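Local coordinates for protein ForH (Streptomyces kaniharaensis, PDB 6NKO) that belongs to the formycin A biosynthetic pathway and, by its resemblance to the purine-biosynthetic enzyme PurH, probably takes part in forming the pyrazolopyrimidine base, at residues 31-45 with 161-173. Sequence-based numbering, arbitrary orientation.
Sequences RNIEPLAAGLLRLGW and DPDDYDDVLKLLE
Asn32 reaches across to the backbone of Pro162, its ND2 donating to Pro162 O over 2.9 Å in an almost straight bond (164°). The oxygen lies in the amide plane of Asn32, whereas the donor stands above the carbonyl plane of Pro162. Beside it the Tyr165 ring is sandwiched between Leu36 and Pro162: Leu36 CD2 sits over one face in a CH-pi contact, 4.0 Å from the ring centroid, Pro162 CA backs the opposite face, and Asn32 O meets the edge at CD2. With an alanine here instead of Asn32 the amide would be gone, and Pro162 O would probably lose its tie to segment 31-45, setting the two backbones freer to shift at this end.

Farther along, Leu169 holds CG anti to its backbone N (chi1 176°), which directs its methyls against helix 33-42. CD1 lies 3.7 Å from Gly39 CA, and a CB on residue 39 would run into CD2. Leu172 CD1 touches both Leu40 CD2 and Trp45 CZ2, 3.8 Å from each, where Leu40 CD2 lies over the indole face, while Leu43 CD1 rests on Leu172 CB.

The solvent side is looser and charged. Arg31 bends at chi3, laying its guanidinium over Pro162 CB and donating from NH1 to Asp163 OD1 (3.0 Å) in a salt bridge; the NH2 bond to the same oxygen is weak. At the other end, Arg42 NH1 and Glu173 OE1 stay 4.0 Å apart, near each other but short of a salt bridge.

The two helices run almost parallel, at 12° and with axes 9.9 Å apart, as neighbours on one face of a parallel sheet. Leu36 and Tyr165 both rest on Cys116 of strand 114-117, Leu40 and Trp45 pack on Ala23 of strand 22-26, and Lys193 of helix 184-212 pairs with Asp161 and Asp164.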
loop_
_atom_site.group_PDB
_atom_site.type_symbol
_atom_site.label_atom_id
_atom_site.label_comp_id
_atom_site.label_asym_id
_atom_site.label_seq_id
_atom_site.Cartn_x
_atom_site.Cartn_y
_atom_site.Cartn_z
ATOM N N ARG A 31 -12.040 0.042 6.028
ATOM C CA ARG A 31 -12.270 -0.378 7.404
ATOM C C ARG A 31 -10.978 -0.300 8.207
ATOM O O ARG A 31 -9.935 -0.804 7.779
ATOM C CB ARG A 31 -12.837 -1.798 7.437
ATOM C CG ARG A 31 -12.763 -2.467 8.803
ATOM C CD ARG A 31 -13.782 -3.592 8.927
ATOM N NE ARG A 31 -13.269 -4.850 8.391
ATOM C CZ ARG A 31 -12.432 -5.657 9.037
ATOM N NH1 ARG A 31 -12.012 -5.345 10.256
ATOM N NH2 ARG A 31 -12.015 -6.778 8.466
ATOM N N ASN A 32 -11.053 0.355 9.369
ATOM C CA ASN A 32 -9.960 0.539 10.322
ATOM C C ASN A 32 -8.853 1.452 9.808
ATOM O O ASN A 32 -7.792 1.535 10.442
ATOM C CB ASN A 32 -9.336 -0.796 10.749
ATOM C CG ASN A 32 -10.321 -1.703 11.449
ATOM O OD1 ASN A 32 -11.389 -1.266 11.876
ATOM N ND2 ASN A 32 -9.966 -2.977 11.575
ATOM N N ILE A 33 -9.060 2.146 8.686
ATOM C CA ILE A 33 -7.978 2.953 8.128
ATOM C C ILE A 33 -7.756 4.222 8.945
ATOM O O ILE A 33 -6.639 4.755 8.981
ATOM C CB ILE A 33 -8.246 3.275 6.644
ATOM C CG1 ILE A 33 -6.931 3.565 5.919
ATOM C CG2 ILE A 33 -9.195 4.461 6.499
ATOM C CD1 ILE A 33 -5.854 2.525 6.154
ATOM N N GLU A 34 -8.792 4.723 9.621
ATOM C CA GLU A 34 -8.655 5.960 10.382
ATOM C C GLU A 34 -7.904 5.749 11.696
ATOM O O GLU A 34 -7.035 6.565 12.028
ATOM C CB GLU A 34 -10.022 6.596 10.647
ATOM C CG GLU A 34 -9.929 7.980 11.274
ATOM C CD GLU A 34 -11.282 8.636 11.469
ATOM O OE1 GLU A 34 -12.294 8.068 11.008
ATOM O OE2 GLU A 34 -11.331 9.724 12.084
ATOM N N PRO A 35 -8.193 4.702 12.482
ATOM C CA PRO A 35 -7.378 4.484 13.690
ATOM C C PRO A 35 -5.919 4.207 13.383
ATOM O O PRO A 35 -5.057 4.454 14.235
ATOM C CB PRO A 35 -8.051 3.279 14.364
ATOM C CG PRO A 35 -9.425 3.253 13.819
ATOM C CD PRO A 35 -9.306 3.737 12.410
ATOM N N LEU A 36 -5.614 3.693 12.189
ATOM C CA LEU A 36 -4.225 3.467 11.812
ATOM C C LEU A 36 -3.553 4.768 11.391
ATOM O O LEU A 36 -2.478 5.110 11.894
ATOM C CB LEU A 36 -4.147 2.428 10.691
ATOM C CG LEU A 36 -2.752 2.110 10.146
ATOM C CD1 LEU A 36 -1.902 1.422 11.205
ATOM C CD2 LEU A 36 -2.840 1.258 8.888
ATOM N N ALA A 37 -4.182 5.513 10.477
ATOM C CA ALA A 37 -3.621 6.786 10.033
ATOM C C ALA A 37 -3.450 7.749 11.201
ATOM O O ALA A 37 -2.405 8.395 11.341
ATOM C CB ALA A 37 -4.511 7.403 8.955
ATOM N N ALA A 38 -4.472 7.859 12.052
ATOM C CA ALA A 38 -4.368 8.731 13.217
ATOM C C ALA A 38 -3.308 8.228 14.188
ATOM O O ALA A 38 -2.513 9.015 14.712
ATOM C CB ALA A 38 -5.723 8.848 13.914
ATOM N N GLY A 39 -3.273 6.915 14.430
ATOM C CA GLY A 39 -2.284 6.367 15.344
ATOM C C GLY A 39 -0.859 6.606 14.880
ATOM O O GLY A 39 0.039 6.837 15.694
ATOM N N LEU A 40 -0.631 6.558 13.565
ATOM C CA LEU A 40 0.707 6.815 13.045
ATOM C C LEU A 40 1.053 8.296 13.126
ATOM O O LEU A 40 2.206 8.655 13.394
ATOM C CB LEU A 40 0.819 6.309 11.607
ATOM C CG LEU A 40 0.619 4.806 11.391
ATOM C CD1 LEU A 40 0.358 4.514 9.923
ATOM C CD2 LEU A 40 1.810 4.008 11.900
ATOM N N LEU A 41 0.069 9.171 12.907
ATOM C CA LEU A 41 0.333 10.607 12.950
ATOM C C LEU A 41 0.706 11.063 14.357
ATOM O O LEU A 41 1.586 11.915 14.523
ATOM C CB LEU A 41 -0.880 11.378 12.435
ATOM C CG LEU A 41 -1.118 11.310 10.923
ATOM C CD1 LEU A 41 -2.507 11.824 10.575
ATOM C CD2 LEU A 41 -0.048 12.085 10.166
ATOM N N ARG A 42 0.052 10.510 15.382
ATOM C CA ARG A 42 0.413 10.841 16.757
ATOM C C ARG A 42 1.808 10.349 17.119
ATOM O O ARG A 42 2.430 10.903 18.032
ATOM C CB ARG A 42 -0.612 10.262 17.737
ATOM C CG ARG A 42 -2.059 10.531 17.361
ATOM C CD ARG A 42 -2.995 10.306 18.538
ATOM N NE ARG A 42 -4.151 9.491 18.170
ATOM C CZ ARG A 42 -4.237 8.180 18.376
ATOM N NH1 ARG A 42 -3.235 7.528 18.953
ATOM N NH2 ARG A 42 -5.325 7.518 18.008
ATOM N N LEU A 43 2.308 9.325 16.429
ATOM C CA LEU A 43 3.660 8.830 16.651
ATOM C C LEU A 43 4.713 9.626 15.889
ATOM O O LEU A 43 5.894 9.269 15.944
ATOM C CB LEU A 43 3.746 7.353 16.260
ATOM C CG LEU A 43 3.042 6.363 17.188
ATOM C CD1 LEU A 43 3.158 4.946 16.643
ATOM C CD2 LEU A 43 3.612 6.447 18.595
ATOM N N GLY A 44 4.319 10.688 15.189
ATOM C CA GLY A 44 5.245 11.492 14.425
ATOM C C GLY A 44 5.473 11.029 13.004
ATOM O O GLY A 44 6.223 11.687 12.270
ATOM N N TRP A 45 4.857 9.922 12.596
ATOM C CA TRP A 45 5.012 9.436 11.233
ATOM C C TRP A 45 4.445 10.438 10.237
ATOM O O TRP A 45 3.563 11.242 10.557
ATOM C CB TRP A 45 4.301 8.093 11.055
ATOM C CG TRP A 45 5.029 6.909 11.604
ATOM C CD1 TRP A 45 5.570 6.779 12.850
ATOM C CD2 TRP A 45 5.279 5.672 10.926
ATOM N NE1 TRP A 45 6.146 5.539 12.987
ATOM C CE2 TRP A 45 5.983 4.841 11.819
ATOM C CE3 TRP A 45 4.981 5.188 9.647
ATOM C CZ2 TRP A 45 6.395 3.555 11.475
ATOM C CZ3 TRP A 45 5.389 3.909 9.308
ATOM C CH2 TRP A 45 6.088 3.108 10.219
ATOM N N ASP A 161 -4.752 -6.829 5.204
ATOM C CA ASP A 161 -5.945 -7.175 5.968
ATOM C C ASP A 161 -6.189 -6.151 7.070
ATOM O O ASP A 161 -5.330 -5.979 7.945
ATOM C CB ASP A 161 -5.788 -8.575 6.563
ATOM C CG ASP A 161 -7.073 -9.106 7.178
ATOM O OD1 ASP A 161 -8.122 -8.445 7.054
ATOM O OD2 ASP A 161 -7.031 -10.198 7.782
ATOM N N PRO A 162 -7.334 -5.460 7.078
ATOM C CA PRO A 162 -7.612 -4.492 8.154
ATOM C C PRO A 162 -7.643 -5.100 9.552
ATOM O O PRO A 162 -7.676 -4.342 10.530
ATOM C CB PRO A 162 -8.984 -3.922 7.768
ATOM C CG PRO A 162 -9.085 -4.145 6.288
ATOM C CD PRO A 162 -8.361 -5.433 6.022
ATOM N N ASP A 163 -7.634 -6.427 9.682
ATOM C CA ASP A 163 -7.563 -7.056 10.994
ATOM C C ASP A 163 -6.147 -7.097 11.554
ATOM O O ASP A 163 -5.969 -7.459 12.722
ATOM C CB ASP A 163 -8.133 -8.476 10.930
ATOM C CG ASP A 163 -9.638 -8.491 10.740
ATOM O OD1 ASP A 163 -10.309 -7.553 11.222
ATOM O OD2 ASP A 163 -10.149 -9.437 10.106
ATOM N N ASP A 164 -5.145 -6.737 10.755
ATOM C CA ASP A 164 -3.762 -6.678 11.208
ATOM C C ASP A 164 -3.338 -5.278 11.631
ATOM O O ASP A 164 -2.219 -5.108 12.122
ATOM C CB ASP A 164 -2.821 -7.181 10.106
ATOM C CG ASP A 164 -3.079 -8.629 9.729
ATOM O OD1 ASP A 164 -3.379 -9.437 10.631
ATOM O OD2 ASP A 164 -2.978 -8.958 8.529
ATOM N N TYR A 165 -4.205 -4.276 11.455
ATOM C CA TYR A 165 -3.807 -2.891 11.696
ATOM C C TYR A 165 -3.463 -2.661 13.161
ATOM O O TYR A 165 -2.447 -2.032 13.481
ATOM C CB TYR A 165 -4.923 -1.931 11.268
ATOM C CG TYR A 165 -5.186 -1.837 9.780
ATOM C CD1 TYR A 165 -4.520 -2.653 8.872
ATOM C CD2 TYR A 165 -6.113 -0.927 9.286
ATOM C CE1 TYR A 165 -4.770 -2.563 7.515
ATOM C CE2 TYR A 165 -6.369 -0.829 7.933
ATOM C CZ TYR A 165 -5.697 -1.650 7.052
ATOM O OH TYR A 165 -5.954 -1.555 5.703
ATOM N N ASP A 166 -4.303 -3.166 14.067
ATOM C CA ASP A 166 -4.170 -2.827 15.482
ATOM C C ASP A 166 -2.874 -3.372 16.070
ATOM O O ASP A 166 -2.142 -2.647 16.754
ATOM C CB ASP A 166 -5.377 -3.348 16.262
ATOM C CG ASP A 166 -5.578 -2.616 17.576
ATOM O OD1 ASP A 166 -5.337 -1.391 17.622
ATOM O OD2 ASP A 166 -5.971 -3.268 18.566
ATOM N N ASP A 167 -2.573 -4.648 15.818
ATOM C CA ASP A 167 -1.363 -5.242 16.382
ATOM C C ASP A 167 -0.114 -4.501 15.918
ATOM O O ASP A 167 0.829 -4.311 16.695
ATOM C CB ASP A 167 -1.274 -6.721 16.009
ATOM C CG ASP A 167 0.098 -7.309 16.286
ATOM O OD1 ASP A 167 0.631 -8.023 15.410
ATOM O OD2 ASP A 167 0.646 -7.054 17.380
ATOM N N VAL A 168 -0.092 -4.070 14.655
ATOM C CA VAL A 168 1.050 -3.313 14.154
ATOM C C VAL A 168 1.119 -1.950 14.829
ATOM O O VAL A 168 2.192 -1.507 15.256
ATOM C CB VAL A 168 0.976 -3.189 12.622
ATOM C CG1 VAL A 168 1.917 -2.101 12.126
ATOM C CG2 VAL A 168 1.302 -4.523 11.966
ATOM N N LEU A 169 -0.022 -1.267 14.945
ATOM C CA LEU A 169 -0.041 0.043 15.587
ATOM C C LEU A 169 0.332 -0.059 17.061
ATOM O O LEU A 169 1.046 0.803 17.588
ATOM C CB LEU A 169 -1.418 0.687 15.425
ATOM C CG LEU A 169 -1.618 2.031 16.129
ATOM C CD1 LEU A 169 -0.583 3.048 15.663
ATOM C CD2 LEU A 169 -3.028 2.555 15.904
ATOM N N LYS A 170 -0.140 -1.106 17.743
ATOM C CA LYS A 170 0.222 -1.291 19.143
ATOM C C LYS A 170 1.712 -1.564 19.293
ATOM O O LYS A 170 2.369 -0.976 20.158
ATOM C CB LYS A 170 -0.602 -2.423 19.759
ATOM C CG LYS A 170 -2.092 -2.124 19.829
ATOM C CD LYS A 170 -2.730 -2.678 21.091
ATOM C CE LYS A 170 -4.234 -2.441 21.088
ATOM N NZ LYS A 170 -4.575 -1.024 20.768
ATOM N N LEU A 171 2.264 -2.439 18.446
ATOM C CA LEU A 171 3.696 -2.725 18.485
ATOM C C LEU A 171 4.517 -1.453 18.307
ATOM O O LEU A 171 5.462 -1.198 19.062
ATOM C CB LEU A 171 4.055 -3.748 17.409
ATOM C CG LEU A 171 3.856 -5.226 17.740
ATOM C CD1 LEU A 171 3.878 -6.053 16.468
ATOM C CD2 LEU A 171 4.923 -5.704 18.710
ATOM N N LEU A 172 4.168 -0.639 17.306
ATOM C CA LEU A 172 4.874 0.621 17.100
ATOM C C LEU A 172 4.703 1.559 18.288
ATOM O O LEU A 172 5.594 2.369 18.572
ATOM C CB LEU A 172 4.382 1.298 15.819
ATOM C CG LEU A 172 4.820 0.679 14.489
ATOM C CD1 LEU A 172 4.024 1.272 13.338
ATOM C CD2 LEU A 172 6.313 0.868 14.263
ATOM N N GLU A 173 3.577 1.461 18.997
ATOM C CA GLU A 173 3.337 2.345 20.130
ATOM C C GLU A 173 4.156 1.950 21.354
ATOM O O GLU A 173 4.571 2.829 22.119
ATOM C CB GLU A 173 1.845 2.372 20.467
ATOM C CG GLU A 173 1.101 3.531 19.817
ATOM C CD GLU A 173 -0.404 3.331 19.788
ATOM O OE1 GLU A 173 -1.097 4.144 19.139
ATOM O OE2 GLU A 173 -0.894 2.365 20.411
HETATM O O HOH W 1 -8.362 -0.392 5.477
#